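Local coordinates for uncharacterized oxidoreductase yvaA (Bacillus subtilis subsp. subtilis, PDB 3GDO), which catalyses the reversible NADPH-dependent reduction of scyllo-inosose to scyllo-inositol and does not accept NADH in place of NADPH, at residues Val19-Leu24 with Thr304-Ile309. Numbering follows the deposited sequence.
Sequences VFHGPL and TYYRKI
His21 ND1 and the phenol oxygen OH of Tyr306 share a hydrogen bond of 2.7 Å. Either atom could supply the proton. The bond is somewhat bent, at 142°. Tyr306 OH meets the imidazole edge beside ND1, close to the ring plane and on the CE1 side, 3.3 Å from His21 CE1. In turn, His21 ND1 lies at the edge of the phenol ring, 3.6 Å from Tyr306 CZ. The rings approach by their edges, with centroids 5.9 Å apart and planes at 76°; this is not a stack. Little else joins the segments. The CB of Leu24 is directed toward residues 304-309, but Leu24 CB comes no nearer than 4.6 Å, to Tyr306 CD2.

The His21 ring is held from two sides. CG stands anti to the carbonyl carbon (chi1 -69°), and from there ND1 faces Tyr306 while NE2 bonds Glu95 OE2. Both ring nitrogens thus have a polar partner in a buried place. The Tyr306 ring is backed on one face by Tyr305 CD2, which sits over its centre at a height of 3.8 Å. With an alanine in place of His21 the imidazole is gone, and Tyr306 OH and Glu95 OE2 are each likely to lose this buried partner.

The contact ties helix 15-26 of the NAD-binding Rossmann region to helix 303-315, within the range of the C-terminal alpha/beta family but lying against the Rossmann sheet. Helix 15-26 comes after strand 6-11 in a strand-turn-helix unit, consistent with the dinucleotide-binding motif of Rossmann folds. Tyr122 meets the rings of both His21 and Tyr305. Ile70 of strand 68-71 touches both His21 and Tyr306, and Val93 of strand 91-95 packs on Tyr306, so the paired rings rest against the parallel sheet.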
ATOM      1  N   VAL B  19      21.414   6.166  25.010  1.00 34.60           N
ATOM      2  CA  VAL B  19      20.916   7.141  24.025  1.00 34.31           C
ATOM      3  C   VAL B  19      19.404   7.330  24.136  1.00 33.83           C
ATOM      4  O   VAL B  19      18.920   8.452  24.125  1.00 33.76           O
ATOM      5  CB  VAL B  19      21.319   6.764  22.557  1.00 34.20           C
ATOM      6  CG1 VAL B  19      20.768   7.793  21.567  1.00 33.38           C
ATOM      7  CG2 VAL B  19      22.864   6.677  22.415  1.00 34.21           C
ATOM      8  N   PHE B  20      18.655   6.244  24.230  1.00 34.03           N
ATOM      9  CA  PHE B  20      17.160   6.363  24.170  1.00 35.05           C
ATOM     10  C   PHE B  20      16.463   6.577  25.533  1.00 35.02           C
ATOM     11  O   PHE B  20      15.364   7.124  25.575  1.00 35.45           O
ATOM     12  CB  PHE B  20      16.517   5.207  23.381  1.00 35.27           C
ATOM     13  CG  PHE B  20      17.069   5.047  21.942  1.00 38.40           C
ATOM     14  CD1 PHE B  20      17.371   6.164  21.148  1.00 40.46           C
ATOM     15  CD2 PHE B  20      17.271   3.777  21.403  1.00 40.73           C
ATOM     16  CE1 PHE B  20      17.891   6.024  19.824  1.00 40.99           C
ATOM     17  CE2 PHE B  20      17.795   3.607  20.088  1.00 40.77           C
ATOM     18  CZ  PHE B  20      18.101   4.728  19.296  1.00 41.93           C
ATOM     19  N   HIS B  21      17.098   6.169  26.638  1.00 34.67           N
ATOM     20  CA  HIS B  21      16.439   6.251  27.952  1.00 35.45           C
ATOM     21  C   HIS B  21      17.107   7.227  28.892  1.00 35.32           C
ATOM     22  O   HIS B  21      16.459   8.142  29.431  1.00 36.81           O
ATOM     23  CB  HIS B  21      16.316   4.850  28.585  1.00 34.36           C
ATOM     24  CG  HIS B  21      15.350   3.962  27.861  1.00 36.21           C
ATOM     25  ND1 HIS B  21      14.012   3.886  28.191  1.00 34.49           N
ATOM     26  CD2 HIS B  21      15.527   3.124  26.802  1.00 38.34           C
ATOM     27  CE1 HIS B  21      13.411   3.014  27.390  1.00 36.45           C
ATOM     28  NE2 HIS B  21      14.305   2.555  26.523  1.00 37.24           N
ATOM     29  N   GLY B  22      18.404   7.019  29.086  1.00 36.18           N
ATOM     30  CA  GLY B  22      19.240   7.836  29.938  1.00 36.35           C
ATOM     31  C   GLY B  22      19.050   9.320  29.801  1.00 37.33           C
ATOM     32  O   GLY B  22      18.761   9.975  30.792  1.00 37.72           O
ATOM     33  N   PRO B  23      19.206   9.866  28.575  1.00 37.46           N
ATOM     34  CA  PRO B  23      19.087  11.302  28.386  1.00 37.49           C
ATOM     35  C   PRO B  23      17.696  11.836  28.729  1.00 37.82           C
ATOM     36  O   PRO B  23      17.563  12.991  29.134  1.00 38.89           O
ATOM     37  CB  PRO B  23      19.358  11.469  26.884  1.00 38.04           C
ATOM     38  CG  PRO B  23      20.220  10.371  26.530  1.00 36.31           C
ATOM     39  CD  PRO B  23      19.796   9.216  27.387  1.00 37.84           C
ATOM     40  N   LEU B  24      16.657  11.029  28.536  1.00 37.94           N
ATOM     41  CA  LEU B  24      15.297  11.485  28.836  1.00 37.82           C
ATOM     42  C   LEU B  24      15.073  11.507  30.360  1.00 38.59           C
ATOM     43  O   LEU B  24      14.535  12.477  30.916  1.00 38.91           O
ATOM     44  CB  LEU B  24      14.272  10.583  28.158  1.00 37.15           C
ATOM     45  CG  LEU B  24      14.331  10.523  26.625  1.00 36.08           C
ATOM     46  CD1 LEU B  24      13.237   9.645  26.065  1.00 33.75           C
ATOM     47  CD2 LEU B  24      14.260  11.927  26.019  1.00 36.22           C
ATOM     48  N   THR B 304       6.754  12.372  27.621  1.00 37.05           N
ATOM     49  CA  THR B 304       5.411  12.131  28.114  1.00 36.45           C
ATOM     50  C   THR B 304       5.280  10.706  28.667  1.00 37.16           C
ATOM     51  O   THR B 304       4.681  10.528  29.739  1.00 36.96           O
ATOM     52  CB  THR B 304       4.322  12.473  27.041  1.00 36.48           C
ATOM     53  OG1 THR B 304       4.475  13.840  26.644  1.00 35.43           O
ATOM     54  CG2 THR B 304       2.899  12.256  27.545  1.00 34.66           C
ATOM     55  N   TYR B 305       5.853   9.702  27.981  1.00 35.77           N
ATOM     56  CA  TYR B 305       5.828   8.341  28.516  1.00 35.28           C
ATOM     57  C   TYR B 305       6.409   8.328  29.958  1.00 35.49           C
ATOM     58  O   TYR B 305       5.837   7.728  30.869  1.00 34.46           O
ATOM     59  CB  TYR B 305       6.610   7.367  27.630  1.00 34.73           C
ATOM     60  CG  TYR B 305       6.736   5.978  28.210  1.00 32.86           C
ATOM     61  CD1 TYR B 305       5.817   4.993  27.883  1.00 30.10           C
ATOM     62  CD2 TYR B 305       7.774   5.643  29.054  1.00 30.03           C
ATOM     63  CE1 TYR B 305       5.917   3.726  28.381  1.00 30.79           C
ATOM     64  CE2 TYR B 305       7.877   4.365  29.565  1.00 30.89           C
ATOM     65  CZ  TYR B 305       6.944   3.421  29.230  1.00 28.96           C
ATOM     66  OH  TYR B 305       7.024   2.145  29.718  1.00 31.20           O
ATOM     67  N   TYR B 306       7.531   8.998  30.172  1.00 35.12           N
ATOM     68  CA  TYR B 306       8.122   8.906  31.499  1.00 35.81           C
ATOM     69  C   TYR B 306       7.434   9.770  32.584  1.00 36.31           C
ATOM     70  O   TYR B 306       7.453   9.403  33.743  1.00 36.17           O
ATOM     71  CB  TYR B 306       9.650   9.092  31.461  1.00 35.76           C
ATOM     72  CG  TYR B 306      10.382   7.796  31.133  1.00 33.51           C
ATOM     73  CD1 TYR B 306      10.306   6.714  31.988  1.00 33.06           C
ATOM     74  CD2 TYR B 306      11.156   7.663  29.961  1.00 33.69           C
ATOM     75  CE1 TYR B 306      10.953   5.510  31.700  1.00 32.75           C
ATOM     76  CE2 TYR B 306      11.842   6.474  29.667  1.00 29.46           C
ATOM     77  CZ  TYR B 306      11.727   5.404  30.534  1.00 32.78           C
ATOM     78  OH  TYR B 306      12.382   4.217  30.311  1.00 34.32           O
ATOM     79  N   ARG B 307       6.861  10.913  32.213  1.00 37.64           N
ATOM     80  CA  ARG B 307       6.062  11.693  33.170  1.00 39.12           C
ATOM     81  C   ARG B 307       4.849  10.876  33.604  1.00 39.73           C
ATOM     82  O   ARG B 307       4.440  10.912  34.775  1.00 40.23           O
ATOM     83  CB  ARG B 307       5.617  13.011  32.572  1.00 39.45           C
ATOM     84  CG  ARG B 307       6.746  13.963  32.288  1.00 39.90           C
ATOM     85  CD  ARG B 307       6.218  15.247  31.620  1.00 42.12           C
ATOM     86  NE  ARG B 307       7.272  16.259  31.570  1.00 43.51           N
ATOM     87  CZ  ARG B 307       7.660  16.917  30.484  1.00 45.53           C
ATOM     88  NH1 ARG B 307       7.055  16.742  29.324  1.00 46.38           N
ATOM     89  NH2 ARG B 307       8.619  17.824  30.577  1.00 48.03           N
ATOM     90  N   LYS B 308       4.301  10.103  32.676  1.00 39.85           N
ATOM     91  CA  LYS B 308       3.161   9.255  32.994  1.00 40.55           C
ATOM     92  C   LYS B 308       3.533   8.062  33.872  1.00 39.55           C
ATOM     93  O   LYS B 308       2.798   7.753  34.812  1.00 39.56           O
ATOM     94  CB  LYS B 308       2.393   8.833  31.743  1.00 40.53           C
ATOM     95  CG  LYS B 308       1.153   9.684  31.465  1.00 45.03           C
ATOM     96  CD  LYS B 308       1.026  10.101  29.988  1.00 48.03           C
ATOM     97  CE  LYS B 308      -0.446  10.123  29.541  1.00 50.01           C
ATOM     98  NZ  LYS B 308      -1.342  11.000  30.360  1.00 50.87           N
ATOM     99  N   ILE B 309       4.658   7.404  33.582  1.00 38.47           N
ATOM    100  CA  ILE B 309       5.149   6.333  34.431  1.00 37.74           C
ATOM    101  C   ILE B 309       5.333   6.844  35.894  1.00 38.21           C
ATOM    102  O   ILE B 309       4.951   6.174  36.842  1.00 37.87           O
ATOM    103  CB  ILE B 309       6.501   5.728  33.897  1.00 37.93           C
ATOM    104  CG1 ILE B 309       6.294   4.923  32.601  1.00 37.01           C
ATOM    105  CG2 ILE B 309       7.222   4.868  34.984  1.00 35.41           C
ATOM    106  CD1 ILE B 309       5.698   3.508  32.780  1.00 32.87           C
TER